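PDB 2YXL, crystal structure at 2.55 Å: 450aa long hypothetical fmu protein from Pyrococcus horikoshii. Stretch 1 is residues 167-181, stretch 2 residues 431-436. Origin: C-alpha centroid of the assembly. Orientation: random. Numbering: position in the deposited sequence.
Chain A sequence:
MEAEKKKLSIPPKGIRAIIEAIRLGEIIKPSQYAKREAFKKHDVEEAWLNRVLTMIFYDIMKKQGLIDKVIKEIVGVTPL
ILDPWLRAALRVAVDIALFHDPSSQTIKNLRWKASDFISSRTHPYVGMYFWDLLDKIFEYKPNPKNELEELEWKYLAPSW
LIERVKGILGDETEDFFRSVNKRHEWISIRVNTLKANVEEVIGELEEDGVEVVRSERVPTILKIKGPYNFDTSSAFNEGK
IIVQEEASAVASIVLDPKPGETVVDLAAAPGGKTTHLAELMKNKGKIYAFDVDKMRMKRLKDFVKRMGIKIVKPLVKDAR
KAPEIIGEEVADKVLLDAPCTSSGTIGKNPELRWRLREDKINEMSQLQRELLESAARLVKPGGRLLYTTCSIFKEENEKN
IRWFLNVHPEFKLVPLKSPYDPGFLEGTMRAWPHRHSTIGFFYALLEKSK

Stretch 1 (167-181) GILGDETEDFFRSVN
Stretch 2, residues 431-436: AWPHRH

Contact between residues 167-181 and 431-436 of the Fmu protein chain, burying 472 Å². Stretch 1 enters as the tail of a helix (167-169), turns at Gly170 with positive phi (62/-111), and resumes as helix from Thr173, whose OG1 donates to Gly170 O (2.7 Å). Stretch 2 leaves Ala431 in extended conformation (-105/145) and becomes a short helix at Pro433; its closest CA approach to stretch 1 is Ser179 CA to His434 CA, 5.0 Å. Trp432 (-133/139; chi1 m, chi2 99°) occupies the N-cap position, its N donating to His436 ND1 (3.0 Å). Its CA-to-CB bond points toward stretch 1, and one face of the indole receives Leu169 (m, t): Leu169 CD2 lies 3.7 Å from the centroid of the Trp432 six-membered ring, 11° off the normal, a CH-pi contact. Ile168 CG2 packs 3.8 Å from Trp432 CH2, and Phe176 CD2 meets the indole edge, 4.2 Å from Trp432 CE3. Pro433 (-57/-44, C-gamma exo) continues this apolar patch, its CG 4.0 Å from both Phe176 CE2 and Val180 CG1. His434 (-78/-17; chi1 p, chi2 -65°) is the knob, seated among Leu169, Asp175, Phe176 and Ser179. Phe176 CB (chi1 t) lies over the imidazole face, 4.3 Å from the His434 ring centroid, while Leu169 CD1 is 3.8 Å from His434 CE1. Ser179 OG (chi1 p) donates to Phe176 O at 2.7 Å; Ser179 OG lies 3.2 Å from His434 N at too poor an angle to bond. His434 NE2 donates to Glu172 OE1 (2.8 Å, 167°). Arg435 (m, t, t) leaves CA sideways, but its end comes nearer: Arg435 NH2 and NE donate to Glu172 OE1 at 2.9 and 3.1 Å, a salt bridge in which the negative carboxylate of Glu172 (m, t, chi3 20°) draws the cationic guanidinium. His436 makes no contact with stretch 1.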

ATOM      1  N   GLY A 167      19.446 -10.791   4.098  1.00 37.38           N
ATOM      2  CA  GLY A 167      19.628 -12.004   3.296  1.00 37.04           C
ATOM      3  C   GLY A 167      19.318 -11.816   1.819  1.00 36.84           C
ATOM      4  O   GLY A 167      19.681 -12.655   0.992  1.00 36.86           O
ATOM      5  N   ILE A 168      18.648 -10.712   1.491  1.00 36.63           N
ATOM      6  CA  ILE A 168      18.252 -10.409   0.115  1.00 36.26           C
ATOM      7  C   ILE A 168      19.118  -9.306  -0.504  1.00 36.09           C
ATOM      8  O   ILE A 168      19.528  -9.415  -1.658  1.00 35.98           O
ATOM      9  CB  ILE A 168      16.742 -10.031   0.026  1.00 36.29           C
ATOM     10  CG1 ILE A 168      15.871 -11.165   0.579  1.00 36.04           C
ATOM     11  CG2 ILE A 168      16.341  -9.700  -1.416  1.00 36.22           C
ATOM     12  CD1 ILE A 168      14.422 -10.792   0.815  1.00 36.10           C
ATOM     13  N   LEU A 169      19.404  -8.259   0.269  1.00 35.99           N
ATOM     14  CA  LEU A 169      20.074  -7.069  -0.265  1.00 35.93           C
ATOM     15  C   LEU A 169      21.519  -6.865   0.195  1.00 35.91           C
ATOM     16  O   LEU A 169      22.301  -6.204  -0.494  1.00 35.84           O
ATOM     17  CB  LEU A 169      19.244  -5.810   0.010  1.00 35.91           C
ATOM     18  CG  LEU A 169      17.938  -5.662  -0.779  1.00 35.88           C
ATOM     19  CD1 LEU A 169      17.171  -4.445  -0.297  1.00 35.88           C
ATOM     20  CD2 LEU A 169      18.190  -5.576  -2.282  1.00 35.52           C
ATOM     21  N   GLY A 170      21.860  -7.419   1.357  1.00 35.97           N
ATOM     22  CA  GLY A 170      23.212  -7.314   1.911  1.00 35.99           C
ATOM     23  C   GLY A 170      23.640  -5.886   2.200  1.00 36.01           C
ATOM     24  O   GLY A 170      23.101  -5.239   3.099  1.00 35.93           O
ATOM     25  N   ASP A 171      24.604  -5.400   1.419  1.00 36.09           N
ATOM     26  CA  ASP A 171      25.141  -4.042   1.552  1.00 36.23           C
ATOM     27  C   ASP A 171      24.083  -2.955   1.370  1.00 36.21           C
ATOM     28  O   ASP A 171      24.205  -1.863   1.926  1.00 36.28           O
ATOM     29  CB  ASP A 171      26.273  -3.815   0.540  1.00 36.36           C
ATOM     30  CG  ASP A 171      27.512  -4.647   0.838  1.00 36.67           C
ATOM     31  OD1 ASP A 171      28.491  -4.541   0.070  1.00 36.94           O
ATOM     32  OD2 ASP A 171      27.516  -5.402   1.836  1.00 37.21           O
ATOM     33  N   GLU A 172      23.049  -3.267   0.593  1.00 36.19           N
ATOM     34  CA  GLU A 172      22.001  -2.302   0.252  1.00 36.03           C
ATOM     35  C   GLU A 172      20.882  -2.199   1.291  1.00 35.90           C
ATOM     36  O   GLU A 172      19.961  -1.396   1.131  1.00 35.97           O
ATOM     37  CB  GLU A 172      21.420  -2.619  -1.132  1.00 36.08           C
ATOM     38  CG  GLU A 172      22.388  -2.367  -2.286  1.00 35.87           C
ATOM     39  CD  GLU A 172      21.803  -2.696  -3.652  1.00 35.96           C
ATOM     40  OE1 GLU A 172      20.562  -2.756  -3.792  1.00 35.71           O
ATOM     41  OE2 GLU A 172      22.596  -2.888  -4.597  1.00 36.41           O
ATOM     42  N   THR A 173      20.971  -2.999   2.355  1.00 35.74           N
ATOM     43  CA  THR A 173      19.937  -3.050   3.398  1.00 35.56           C
ATOM     44  C   THR A 173      19.665  -1.685   4.038  1.00 35.46           C
ATOM     45  O   THR A 173      18.507  -1.301   4.215  1.00 35.48           O
ATOM     46  CB  THR A 173      20.276  -4.097   4.492  1.00 35.54           C
ATOM     47  OG1 THR A 173      20.507  -5.369   3.877  1.00 35.72           O
ATOM     48  CG2 THR A 173      19.141  -4.238   5.500  1.00 35.46           C
ATOM     49  N   GLU A 174      20.730  -0.960   4.377  1.00 35.39           N
ATOM     50  CA  GLU A 174      20.607   0.365   4.986  1.00 35.37           C
ATOM     51  C   GLU A 174      19.896   1.356   4.059  1.00 35.16           C
ATOM     52  O   GLU A 174      19.009   2.090   4.494  1.00 35.12           O
ATOM     53  CB  GLU A 174      21.981   0.900   5.410  1.00 35.39           C
ATOM     54  CG  GLU A 174      21.928   2.177   6.248  1.00 35.67           C
ATOM     55  CD  GLU A 174      23.275   2.580   6.833  1.00 35.74           C
ATOM     56  OE1 GLU A 174      23.285   3.151   7.943  1.00 36.74           O
ATOM     57  OE2 GLU A 174      24.322   2.334   6.195  1.00 36.05           O
ATOM     58  N   ASP A 175      20.282   1.359   2.784  1.00 35.08           N
ATOM     59  CA  ASP A 175      19.671   2.234   1.782  1.00 35.07           C
ATOM     60  C   ASP A 175      18.190   1.923   1.559  1.00 34.99           C
ATOM     61  O   ASP A 175      17.379   2.842   1.386  1.00 34.98           O
ATOM     62  CB  ASP A 175      20.436   2.165   0.456  1.00 35.13           C
ATOM     63  CG  ASP A 175      21.759   2.908   0.504  1.00 35.45           C
ATOM     64  OD1 ASP A 175      21.833   3.969   1.163  1.00 35.95           O
ATOM     65  OD2 ASP A 175      22.727   2.436  -0.130  1.00 35.98           O
ATOM     66  N   PHE A 176      17.850   0.633   1.572  1.00 34.81           N
ATOM     67  CA  PHE A 176      16.463   0.187   1.449  1.00 34.58           C
ATOM     68  C   PHE A 176      15.595   0.782   2.549  1.00 34.56           C
ATOM     69  O   PHE A 176      14.540   1.357   2.273  1.00 34.51           O
ATOM     70  CB  PHE A 176      16.370  -1.342   1.479  1.00 34.50           C
ATOM     71  CG  PHE A 176      14.959  -1.863   1.589  1.00 34.41           C
ATOM     72  CD1 PHE A 176      14.433  -2.233   2.824  1.00 33.95           C
ATOM     73  CD2 PHE A 176      14.153  -1.974   0.457  1.00 34.22           C
ATOM     74  CE1 PHE A 176      13.128  -2.708   2.931  1.00 34.05           C
ATOM     75  CE2 PHE A 176      12.846  -2.449   0.555  1.00 34.05           C
ATOM     76  CZ  PHE A 176      12.334  -2.818   1.796  1.00 34.11           C
ATOM     77  N   PHE A 177      16.044   0.639   3.794  1.00 34.61           N
ATOM     78  CA  PHE A 177      15.290   1.164   4.927  1.00 34.72           C
ATOM     79  C   PHE A 177      15.262   2.688   4.950  1.00 34.84           C
ATOM     80  O   PHE A 177      14.265   3.275   5.352  1.00 34.94           O
ATOM     81  CB  PHE A 177      15.766   0.566   6.255  1.00 34.62           C
ATOM     82  CG  PHE A 177      15.288  -0.841   6.481  1.00 34.51           C
ATOM     83  CD1 PHE A 177      16.165  -1.915   6.376  1.00 34.64           C
ATOM     84  CD2 PHE A 177      13.950  -1.096   6.769  1.00 34.15           C
ATOM     85  CE1 PHE A 177      15.722  -3.221   6.572  1.00 34.51           C
ATOM     86  CE2 PHE A 177      13.499  -2.398   6.959  1.00 34.26           C
ATOM     87  CZ  PHE A 177      14.388  -3.463   6.865  1.00 34.31           C
ATOM     88  N   ARG A 178      16.339   3.321   4.491  1.00 35.09           N
ATOM     89  CA  ARG A 178      16.340   4.770   4.292  1.00 35.38           C
ATOM     90  C   ARG A 178      15.240   5.212   3.324  1.00 35.30           C
ATOM     91  O   ARG A 178      14.470   6.119   3.638  1.00 35.18           O
ATOM     92  CB  ARG A 178      17.713   5.275   3.837  1.00 35.49           C
ATOM     93  CG  ARG A 178      18.634   5.637   4.994  1.00 36.51           C
ATOM     94  CD  ARG A 178      19.764   6.552   4.550  1.00 37.96           C
ATOM     95  NE  ARG A 178      20.834   5.817   3.876  1.00 39.60           N
ATOM     96  CZ  ARG A 178      21.981   5.456   4.450  1.00 40.48           C
ATOM     97  NH1 ARG A 178      22.225   5.763   5.720  1.00 40.72           N
ATOM     98  NH2 ARG A 178      22.891   4.787   3.748  1.00 40.44           N
ATOM     99  N   SER A 179      15.154   4.550   2.170  1.00 35.38           N
ATOM    100  CA  SER A 179      14.134   4.876   1.169  1.00 35.69           C
ATOM    101  C   SER A 179      12.688   4.627   1.618  1.00 35.94           C
ATOM    102  O   SER A 179      11.784   5.340   1.188  1.00 35.92           O
ATOM    103  CB  SER A 179      14.405   4.153  -0.149  1.00 35.68           C
ATOM    104  OG  SER A 179      14.236   2.753  -0.012  1.00 36.22           O
ATOM    105  N   VAL A 180      12.467   3.625   2.470  1.00 36.30           N
ATOM    106  CA  VAL A 180      11.120   3.378   3.011  1.00 36.73           C
ATOM    107  C   VAL A 180      10.845   4.173   4.296  1.00 37.19           C
ATOM    108  O   VAL A 180       9.737   4.130   4.835  1.00 36.99           O
ATOM    109  CB  VAL A 180      10.791   1.856   3.200  1.00 36.70           C
ATOM    110  CG1 VAL A 180      10.846   1.115   1.867  1.00 36.25           C
ATOM    111  CG2 VAL A 180      11.701   1.201   4.236  1.00 36.76           C
ATOM    112  N   ASN A 181      11.852   4.910   4.763  1.00 38.01           N
ATOM    113  CA  ASN A 181      11.710   5.771   5.940  1.00 38.77           C
ATOM    114  C   ASN A 181      11.572   7.265   5.645  1.00 39.33           C
ATOM    115  O   ASN A 181      11.236   8.035   6.543  1.00 39.47           O
ATOM    116  CB  ASN A 181      12.856   5.539   6.932  1.00 38.60           C
ATOM    117  CG  ASN A 181      12.743   4.210   7.661  1.00 38.78           C
ATOM    118  OD1 ASN A 181      11.692   3.567   7.654  1.00 38.72           O
ATOM    119  ND2 ASN A 181      13.833   3.786   8.287  1.00 38.72           N
ATOM    120  N   ALA A 431      11.701  -4.233  -9.068  1.00 32.71           N
ATOM    121  CA  ALA A 431      11.785  -2.817  -8.737  1.00 32.41           C
ATOM    122  C   ALA A 431      12.101  -2.688  -7.255  1.00 32.35           C
ATOM    123  O   ALA A 431      11.662  -3.507  -6.440  1.00 32.02           O
ATOM    124  CB  ALA A 431      10.480  -2.109  -9.066  1.00 32.36           C
ATOM    125  N   TRP A 432      12.880  -1.665  -6.918  1.00 32.31           N
ATOM    126  CA  TRP A 432      13.280  -1.404  -5.541  1.00 32.24           C
ATOM    127  C   TRP A 432      13.085   0.068  -5.189  1.00 32.21           C
ATOM    128  O   TRP A 432      13.395   0.943  -6.003  1.00 32.52           O
ATOM    129  CB  TRP A 432      14.744  -1.790  -5.331  1.00 32.20           C
ATOM    130  CG  TRP A 432      15.015  -3.256  -5.441  1.00 32.26           C
ATOM    131  CD1 TRP A 432      15.509  -3.920  -6.529  1.00 32.09           C
ATOM    132  CD2 TRP A 432      14.820  -4.247  -4.422  1.00 32.10           C
ATOM    133  NE1 TRP A 432      15.633  -5.260  -6.252  1.00 32.11           N
ATOM    134  CE2 TRP A 432      15.217  -5.489  -4.966  1.00 31.94           C
ATOM    135  CE3 TRP A 432      14.347  -4.205  -3.103  1.00 31.94           C
ATOM    136  CZ2 TRP A 432      15.155  -6.682  -4.238  1.00 32.09           C
ATOM    137  CZ3 TRP A 432      14.289  -5.390  -2.376  1.00 31.98           C
ATOM    138  CH2 TRP A 432      14.690  -6.613  -2.947  1.00 32.19           C
ATOM    139  N   PRO A 433      12.579   0.348  -3.972  1.00 32.25           N
ATOM    140  CA  PRO A 433      12.375   1.728  -3.510  1.00 32.22           C
ATOM    141  C   PRO A 433      13.648   2.574  -3.535  1.00 32.27           C
ATOM    142  O   PRO A 433      13.611   3.719  -3.985  1.00 32.28           O
ATOM    143  CB  PRO A 433      11.878   1.547  -2.068  1.00 32.10           C
ATOM    144  CG  PRO A 433      11.305   0.170  -2.034  1.00 32.03           C
ATOM    145  CD  PRO A 433      12.153  -0.637  -2.958  1.00 32.14           C
ATOM    146  N   HIS A 434      14.760   2.005  -3.076  1.00 32.49           N
ATOM    147  CA  HIS A 434      16.027   2.734  -2.970  1.00 32.64           C
ATOM    148  C   HIS A 434      16.752   2.898  -4.307  1.00 32.77           C
ATOM    149  O   HIS A 434      17.638   3.745  -4.431  1.00 32.82           O
ATOM    150  CB  HIS A 434      16.944   2.083  -1.923  1.00 32.61           C
ATOM    151  CG  HIS A 434      17.377   0.691  -2.270  1.00 32.62           C
ATOM    152  ND1 HIS A 434      16.495  -0.366  -2.353  1.00 32.50           N
ATOM    153  CD2 HIS A 434      18.601   0.181  -2.542  1.00 32.31           C
ATOM    154  CE1 HIS A 434      17.157  -1.464  -2.671  1.00 32.56           C
ATOM    155  NE2 HIS A 434      18.437  -1.160  -2.790  1.00 32.65           N
ATOM    156  N   ARG A 435      16.375   2.093  -5.299  1.00 32.95           N
ATOM    157  CA  ARG A 435      16.950   2.205  -6.644  1.00 33.15           C
ATOM    158  C   ARG A 435      16.058   2.985  -7.608  1.00 33.10           C
ATOM    159  O   ARG A 435      16.559   3.685  -8.483  1.00 33.06           O
ATOM    160  CB  ARG A 435      17.238   0.825  -7.243  1.00 33.20           C
ATOM    161  CG  ARG A 435      18.261  -0.012  -6.493  1.00 33.84           C
ATOM    162  CD  ARG A 435      18.569  -1.281  -7.268  1.00 34.76           C
ATOM    163  NE  ARG A 435      19.041  -2.366  -6.409  1.00 35.79           N
ATOM    164  CZ  ARG A 435      19.179  -3.634  -6.797  1.00 35.78           C
ATOM    165  NH1 ARG A 435      18.876  -3.999  -8.038  1.00 35.03           N
ATOM    166  NH2 ARG A 435      19.618  -4.545  -5.936  1.00 35.76           N
ATOM    167  N   HIS A 436      14.741   2.865  -7.449  1.00 33.21           N
ATOM    168  CA  HIS A 436      13.814   3.331  -8.485  1.00 33.23           C
ATOM    169  C   HIS A 436      12.741   4.320  -8.033  1.00 33.08           C
ATOM    170  O   HIS A 436      11.995   4.834  -8.863  1.00 33.06           O
ATOM    171  CB  HIS A 436      13.149   2.137  -9.178  1.00 33.31           C
ATOM    172  CG  HIS A 436      14.117   1.127  -9.711  1.00 33.39           C
ATOM    173  ND1 HIS A 436      14.222  -0.147  -9.196  1.00 33.64           N
ATOM    174  CD2 HIS A 436      15.023   1.204 -10.713  1.00 32.96           C
ATOM    175  CE1 HIS A 436      15.148  -0.814  -9.862  1.00 33.54           C
ATOM    176  NE2 HIS A 436      15.651  -0.016 -10.787  1.00 33.03           N
TER